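PDB 5LN8: fimbrial protein MyfA from Yersinia enterocolitica, which forms, as the major subunit, the shaft of Myf fimbriae of pathogenic strains, a probable virulence factor, and binds galactose in a surface pocket. Local coordinates for residues G36-P41 with N69-I74; R103-V108 with P115-S120. All coordinates share one frame; numbering follows the deposited sequence.

Interaction 1 (G36-P41 with N69-I74); sequences GWNVRP and NDHWWI. With GAL (beta-D-galactopyranose), chain C.
His71 and Arg40 lie side by side, pointing the same way, while the edge of the imidazole meets Asn38 and the bound galactose. His71 CB sits 3.6 Å from Val39 O and also touches Arg40 CG. With chi1 at 70°, CG stands between the backbone N and the carbonyl carbon, which brings one ring face against the Arg40 guanidinium: Arg40 NH1 hangs 3.4 Å above the His71 ring plane, displaced toward the rim, and the two planes differ by 38°. His71 ND1 gives its hydrogen to Asp70 OD1 at 2.7 Å, nearly straight and in the ring plane. CD2 approaches Asn38 OD1, the amide plane standing almost perpendicular to the ring. At the tip, His71 NE2 donates to GAL O3 at 3.2 Å; a second, weak bond runs to O2. GAL O3 in turn donates to Asn38 OD1 in a very short bond of 2.5 Å. Trp73 supplies the floor of the site, with sugar C1 over the centre of its ring; Lys35 and Asp68 bind the sugar as well. Beneath these side chains the strands run antiparallel, and four backbone bonds join Trp37 to Ile74 and Val39 to Trp72. The other face of the sheet is apolar: Val39 packs on Trp72 CB, Pro41 CG meets Trp72 CZ3 at 3.9 Å, and Trp72 is further enclosed edge-to-face by Trp67 and Phe85. Glu105 salt-bridges Arg40 NE and accepts from Asn38 ND2, while water 1 takes a hydrogen from Arg40 NH1. Donation from both His71 nitrogens implies a ring that is probably doubly protonated, a state that Asp70, near Arg40 but not salt-bridged to it, would favour while fixing the ring's rotation.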
loop_
_atom_site.group_PDB
_atom_site.type_symbol
_atom_site.label_atom_id
_atom_site.label_comp_id
_atom_site.label_asym_id
_atom_site.label_seq_id
_atom_site.Cartn_x
_atom_site.Cartn_y
_atom_site.Cartn_z
ATOM N N GLY A 36 -15.196 -6.443 4.329
ATOM C CA GLY A 36 -14.079 -5.992 3.522
ATOM C C GLY A 36 -12.960 -5.347 4.316
ATOM O O GLY A 36 -12.856 -5.555 5.526
ATOM N N TRP A 37 -12.142 -4.551 3.630
ATOM C CA TRP A 37 -10.928 -3.977 4.207
ATOM C C TRP A 37 -10.699 -2.529 3.793
ATOM O O TRP A 37 -11.089 -2.120 2.698
ATOM C CB TRP A 37 -9.691 -4.776 3.769
ATOM C CG TRP A 37 -9.774 -6.257 3.962
ATOM C CD1 TRP A 37 -10.295 -7.167 3.093
ATOM C CD2 TRP A 37 -9.294 -7.004 5.085
ATOM N NE1 TRP A 37 -10.176 -8.433 3.606
ATOM C CE2 TRP A 37 -9.564 -8.361 4.831
ATOM C CE3 TRP A 37 -8.664 -6.655 6.284
ATOM C CZ2 TRP A 37 -9.231 -9.372 5.734
ATOM C CZ3 TRP A 37 -8.335 -7.656 7.173
ATOM C CH2 TRP A 37 -8.620 -8.998 6.897
ATOM N N ASN A 38 -10.055 -1.773 4.676
ATOM C CA ASN A 38 -9.508 -0.467 4.333
ATOM C C ASN A 38 -7.988 -0.542 4.436
ATOM O O ASN A 38 -7.451 -1.299 5.240
ATOM C CB ASN A 38 -10.004 0.638 5.281
ATOM C CG ASN A 38 -11.495 0.930 5.154
ATOM O OD1 ASN A 38 -12.059 0.964 4.057
ATOM N ND2 ASN A 38 -12.134 1.171 6.292
ATOM N N VAL A 39 -7.300 0.241 3.614
ATOM C CA VAL A 39 -5.882 0.488 3.805
ATOM C C VAL A 39 -5.704 2.000 3.825
ATOM O O VAL A 39 -5.756 2.651 2.774
ATOM C CB VAL A 39 -5.035 -0.125 2.687
ATOM C CG1 VAL A 39 -3.568 0.102 2.983
ATOM C CG2 VAL A 39 -5.327 -1.612 2.529
ATOM N N ARG A 40 -5.525 2.552 5.025
ATOM C CA ARG A 40 -5.463 3.998 5.221
ATOM C C ARG A 40 -4.020 4.464 5.396
ATOM O O ARG A 40 -3.358 4.066 6.340
ATOM C CB ARG A 40 -6.299 4.420 6.438
ATOM C CG ARG A 40 -7.790 4.092 6.343
ATOM C CD ARG A 40 -8.581 4.761 7.467
ATOM N NE ARG A 40 -10.028 4.540 7.394
ATOM C CZ ARG A 40 -10.861 5.252 6.637
ATOM N NH1 ARG A 40 -10.397 6.218 5.865
ATOM N NH2 ARG A 40 -12.163 4.995 6.641
ATOM N N PRO A 41 -3.526 5.295 4.467
ATOM C CA PRO A 41 -2.178 5.835 4.644
ATOM C C PRO A 41 -2.135 6.688 5.898
ATOM O O PRO A 41 -3.120 7.348 6.233
ATOM C CB PRO A 41 -1.984 6.712 3.407
ATOM C CG PRO A 41 -2.947 6.166 2.391
ATOM C CD PRO A 41 -4.131 5.703 3.187
ATOM N N ASN A 69 -11.009 8.832 -2.193
ATOM C CA ASN A 69 -10.464 10.118 -1.753
ATOM C C ASN A 69 -9.089 10.042 -1.115
ATOM O O ASN A 69 -8.166 10.728 -1.553
ATOM C CB ASN A 69 -11.422 10.847 -0.810
ATOM C CG ASN A 69 -12.488 11.616 -1.544
ATOM O OD1 ASN A 69 -12.222 12.236 -2.572
ATOM N ND2 ASN A 69 -13.711 11.585 -1.018
ATOM N N ASP A 70 -8.953 9.226 -0.072
ATOM C CA ASP A 70 -7.716 9.209 0.697
ATOM C C ASP A 70 -7.304 7.834 1.218
ATOM O O ASP A 70 -6.445 7.733 2.096
ATOM C CB ASP A 70 -7.840 10.163 1.882
ATOM C CG ASP A 70 -9.045 9.867 2.749
ATOM O OD1 ASP A 70 -9.599 8.757 2.678
ATOM O OD2 ASP A 70 -9.440 10.765 3.516
ATOM N N HIS A 71 -7.909 6.776 0.695
ATOM C CA HIS A 71 -7.615 5.437 1.191
ATOM C C HIS A 71 -8.048 4.351 0.221
ATOM O O HIS A 71 -8.971 4.548 -0.560
ATOM C CB HIS A 71 -8.266 5.223 2.563
ATOM C CG HIS A 71 -9.765 5.126 2.526
ATOM N ND1 HIS A 71 -10.576 6.233 2.438
ATOM C CD2 HIS A 71 -10.592 4.057 2.585
ATOM C CE1 HIS A 71 -11.845 5.849 2.433
ATOM N NE2 HIS A 71 -11.879 4.533 2.516
ATOM N N TRP A 72 -7.367 3.210 0.266
ATOM C CA TRP A 72 -7.803 2.049 -0.501
ATOM C C TRP A 72 -8.841 1.255 0.300
ATOM O O TRP A 72 -8.888 1.338 1.531
ATOM C CB TRP A 72 -6.624 1.160 -0.934
ATOM C CG TRP A 72 -5.655 1.849 -1.859
ATOM C CD1 TRP A 72 -5.776 2.001 -3.209
ATOM C CD2 TRP A 72 -4.423 2.492 -1.497
ATOM N NE1 TRP A 72 -4.698 2.694 -3.707
ATOM C CE2 TRP A 72 -3.853 3.002 -2.675
ATOM C CE3 TRP A 72 -3.749 2.673 -0.287
ATOM C CZ2 TRP A 72 -2.641 3.690 -2.682
ATOM C CZ3 TRP A 72 -2.551 3.353 -0.296
ATOM C CH2 TRP A 72 -2.007 3.850 -1.483
ATOM N N TRP A 73 -9.692 0.520 -0.410
ATOM C CA TRP A 73 -10.733 -0.301 0.206
ATOM C C TRP A 73 -11.178 -1.381 -0.765
ATOM O O TRP A 73 -10.951 -1.274 -1.972
ATOM C CB TRP A 73 -11.940 0.541 0.641
ATOM C CG TRP A 73 -12.743 1.108 -0.503
ATOM C CD1 TRP A 73 -12.460 2.225 -1.223
ATOM C CD2 TRP A 73 -13.961 0.585 -1.044
ATOM N NE1 TRP A 73 -13.418 2.429 -2.184
ATOM C CE2 TRP A 73 -14.356 1.433 -2.092
ATOM C CE3 TRP A 73 -14.762 -0.519 -0.737
ATOM C CZ2 TRP A 73 -15.516 1.216 -2.838
ATOM C CZ3 TRP A 73 -15.910 -0.739 -1.484
ATOM C CH2 TRP A 73 -16.276 0.129 -2.515
ATOM N N ILE A 74 -11.801 -2.420 -0.225
ATOM C CA ILE A 74 -12.397 -3.468 -1.041
ATOM C C ILE A 74 -13.427 -4.232 -0.219
ATOM O O ILE A 74 -13.213 -4.498 0.963
ATOM C CB ILE A 74 -11.324 -4.434 -1.611
ATOM C CG1 ILE A 74 -11.944 -5.425 -2.598
ATOM C CG2 ILE A 74 -10.600 -5.160 -0.491
ATOM C CD1 ILE A 74 -10.912 -6.314 -3.272
HETATM C C1 GAL C . -16.848 2.333 0.752
HETATM C C2 GAL C . -15.749 2.943 1.667
HETATM C C3 GAL C . -15.001 1.814 2.397
HETATM C C4 GAL C . -16.000 0.954 3.200
HETATM C C5 GAL C . -17.157 0.496 2.291
HETATM C C6 GAL C . -18.311 -0.182 3.040
HETATM O O1 GAL C . -17.569 3.315 0.109
HETATM O O2 GAL C . -14.792 3.759 0.958
HETATM O O3 GAL C . -14.012 2.307 3.297
HETATM O O4 GAL C . -16.513 1.663 4.324
HETATM O O5 GAL C . -17.758 1.584 1.547
HETATM O O6 GAL C . -19.281 -0.719 2.173
HETATM O O HOH W 1 -7.887 7.455 5.180
#

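Interaction 2 (R103-V108 with P115-S120); sequences RVEEYV and PTVINS. With GAL (beta-D-galactopyranose), chain C.
Glu106 and Asn119 lie side by side and point the same way, carboxylate and amide only 17° from coplanar. Asn119 ND2 donates to Glu106 OE1 at 3.1 Å, nearly along the C-O axis of the acid. Ile118 crosses the same glutamate obliquely, its CD1 3.8 Å from Glu106 CD, and meets Val108 CG1 at about a right angle. On the opposite face of the sheet, Tyr107 and Pro115 run alongside each other, Tyr107 CD1 to Pro115 CB 3.9 Å. A chi1 of 59° sets Tyr107 CG between the backbone N and carbonyl carbon, and the ring extends from there to the galactose. Tyr107 CZ comes within 3.6 Å of GAL C4, and O4 lies over one ring face. The hydroxyl is held by Asp75. Pro115 CG touches GAL C6 at 3.4 Å, so both residues border the ligand. Farther along that face is a salt bridge in which Arg103 NE and NH2 both reach Glu105 OE2, side-on and from the same face of the carboxylate plane; water 2 joins OE2 to Ser120 OG. Glu106 N bonds to Asn119 O and Ile118 N to Glu106 O, both at 2.8 Å; two further bonds pair Val108 with Thr116. Since Ile118 and Asn119 both face Glu106, the register slips by one residue: a classic beta bulge in an antiparallel hairpin, set beside the sugar pocket of this Ig-like beta sandwich.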
loop_
_atom_site.group_PDB
_atom_site.type_symbol
_atom_site.label_atom_id
_atom_site.label_comp_id
_atom_site.label_asym_id
_atom_site.label_seq_id
_atom_site.Cartn_x
_atom_site.Cartn_y
_atom_site.Cartn_z
ATOM N N ARG A 103 -2.489 2.126 8.024
ATOM C CA ARG A 103 -3.289 1.320 8.934
ATOM C C ARG A 103 -4.298 0.457 8.159
ATOM O O ARG A 103 -5.138 0.979 7.430
ATOM C CB ARG A 103 -4.017 2.210 9.946
ATOM C CG ARG A 103 -4.776 1.415 10.992
ATOM C CD ARG A 103 -5.382 2.290 12.073
ATOM N NE ARG A 103 -6.491 3.094 11.578
ATOM C CZ ARG A 103 -6.374 4.363 11.219
ATOM N NH1 ARG A 103 -5.199 4.967 11.308
ATOM N NH2 ARG A 103 -7.427 5.032 10.779
ATOM N N VAL A 104 -4.190 -0.863 8.300
ATOM C CA VAL A 104 -5.145 -1.801 7.705
ATOM C C VAL A 104 -6.355 -1.964 8.617
ATOM O O VAL A 104 -6.198 -2.107 9.827
ATOM C CB VAL A 104 -4.505 -3.185 7.511
ATOM C CG1 VAL A 104 -5.557 -4.228 7.163
ATOM C CG2 VAL A 104 -3.405 -3.122 6.456
ATOM N N GLU A 105 -7.559 -1.947 8.049
ATOM C CA GLU A 105 -8.775 -2.105 8.840
ATOM C C GLU A 105 -9.698 -3.154 8.240
ATOM O O GLU A 105 -9.870 -3.215 7.024
ATOM C CB GLU A 105 -9.533 -0.775 8.952
ATOM C CG GLU A 105 -8.773 0.366 9.621
ATOM C CD GLU A 105 -9.511 1.697 9.535
ATOM O OE1 GLU A 105 -10.364 1.870 8.637
ATOM O OE2 GLU A 105 -9.241 2.585 10.362
ATOM N N GLU A 106 -10.298 -3.968 9.106
ATOM C CA GLU A 106 -11.278 -4.964 8.693
ATOM C C GLU A 106 -12.637 -4.493 9.163
ATOM O O GLU A 106 -12.802 -4.167 10.336
ATOM C CB GLU A 106 -10.955 -6.309 9.345
ATOM C CG GLU A 106 -11.780 -7.490 8.838
ATOM C CD GLU A 106 -11.546 -8.754 9.648
ATOM O OE1 GLU A 106 -10.834 -8.679 10.670
ATOM O OE2 GLU A 106 -12.072 -9.819 9.273
ATOM N N TYR A 107 -13.613 -4.461 8.262
ATOM C CA TYR A 107 -14.938 -3.986 8.632
ATOM C C TYR A 107 -16.051 -4.981 8.320
ATOM O O TYR A 107 -15.879 -5.875 7.494
ATOM C CB TYR A 107 -15.229 -2.618 8.004
ATOM C CG TYR A 107 -15.164 -2.574 6.493
ATOM C CD1 TYR A 107 -16.209 -3.059 5.715
ATOM C CD2 TYR A 107 -14.078 -2.006 5.846
ATOM C CE1 TYR A 107 -16.159 -3.004 4.329
ATOM C CE2 TYR A 107 -14.016 -1.946 4.465
ATOM C CZ TYR A 107 -15.060 -2.444 3.711
ATOM O OH TYR A 107 -14.994 -2.378 2.338
ATOM N N VAL A 108 -17.181 -4.818 9.006
ATOM C CA VAL A 108 -18.364 -5.643 8.788
ATOM C C VAL A 108 -19.583 -4.778 8.513
ATOM O O VAL A 108 -19.655 -3.637 8.955
ATOM C CB VAL A 108 -18.658 -6.580 9.984
ATOM C CG1 VAL A 108 -17.498 -7.507 10.218
ATOM C CG2 VAL A 108 -18.957 -5.778 11.260
ATOM N N PRO A 115 -19.812 1.258 8.168
ATOM C CA PRO A 115 -19.593 -0.120 8.621
ATOM C C PRO A 115 -18.660 -0.154 9.819
ATOM O O PRO A 115 -17.831 0.739 9.986
ATOM C CB PRO A 115 -18.900 -0.786 7.424
ATOM C CG PRO A 115 -18.864 0.247 6.336
ATOM C CD PRO A 115 -18.996 1.576 6.988
ATOM N N THR A 116 -18.780 -1.185 10.639
ATOM C CA THR A 116 -18.017 -1.246 11.872
ATOM C C THR A 116 -16.648 -1.848 11.621
ATOM O O THR A 116 -16.540 -2.899 10.999
ATOM C CB THR A 116 -18.747 -2.099 12.901
ATOM O OG1 THR A 116 -20.044 -1.539 13.141
ATOM C CG2 THR A 116 -17.967 -2.153 14.203
ATOM N N VAL A 117 -15.602 -1.178 12.093
ATOM C CA VAL A 117 -14.255 -1.742 12.048
ATOM C C VAL A 117 -14.079 -2.675 13.230
ATOM O O VAL A 117 -14.279 -2.272 14.373
ATOM C CB VAL A 117 -13.184 -0.657 12.090
ATOM C CG1 VAL A 117 -11.808 -1.282 12.195
ATOM C CG2 VAL A 117 -13.265 0.186 10.837
ATOM N N ILE A 118 -13.704 -3.921 12.954
ATOM C CA ILE A 118 -13.601 -4.937 13.991
ATOM C C ILE A 118 -12.163 -5.363 14.263
ATOM O O ILE A 118 -11.900 -6.071 15.231
ATOM C CB ILE A 118 -14.424 -6.183 13.630
ATOM C CG1 ILE A 118 -13.877 -6.820 12.356
ATOM C CG2 ILE A 118 -15.902 -5.829 13.490
ATOM C CD1 ILE A 118 -14.476 -8.154 12.034
ATOM N N ASN A 119 -11.244 -4.952 13.396
ATOM C CA ASN A 119 -9.817 -5.237 13.564
ATOM C C ASN A 119 -8.988 -4.196 12.825
ATOM O O ASN A 119 -9.383 -3.750 11.745
ATOM C CB ASN A 119 -9.463 -6.627 13.015
ATOM C CG ASN A 119 -9.564 -7.724 14.057
ATOM O OD1 ASN A 119 -9.075 -7.582 15.177
ATOM N ND2 ASN A 119 -10.196 -8.832 13.687
ATOM N N SER A 120 -7.839 -3.833 13.396
ATOM C CA SER A 120 -6.932 -2.851 12.797
ATOM C C SER A 120 -5.469 -3.134 13.122
ATOM O O SER A 120 -5.154 -3.591 14.221
ATOM C CB SER A 120 -7.289 -1.441 13.257
ATOM O OG SER A 120 -8.554 -1.069 12.757
HETATM C C1 GAL C . -16.848 2.333 0.752
HETATM C C2 GAL C . -15.749 2.943 1.667
HETATM C C3 GAL C . -15.001 1.814 2.397
HETATM C C4 GAL C . -16.000 0.954 3.200
HETATM C C5 GAL C . -17.157 0.496 2.291
HETATM C C6 GAL C . -18.311 -0.182 3.040
HETATM O O1 GAL C . -17.569 3.315 0.109
HETATM O O2 GAL C . -14.792 3.759 0.958
HETATM O O3 GAL C . -14.012 2.307 3.297
HETATM O O4 GAL C . -16.513 1.663 4.324
HETATM O O5 GAL C . -17.758 1.584 1.547
HETATM O O6 GAL C . -19.281 -0.719 2.173
HETATM O O HOH W 2 -8.895 1.548 13.083
#

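After strands 2-7, 15-16 and 21-29, the chain enters strand 36-51, and interaction 1 closes when it returns after 27 intervening residues to lay strand 72-75 along one edge of residues 36-41. The chain then passes through strand 80-87 of another sheet before strand 97-107 settles against strand 36-51. Interaction 2 closes the hairpin between strands 97-107 and 117-128, whose connection, residues 109-114, is not modelled. The two contacts follow in series, neither nesting nor crossing. Backbone pairs Asn38-Glu105 and Arg40-Arg103 join them into one continuous sheet, and residues from both converge on the same galactose; the centres of the two contacts lie about 10 Å apart.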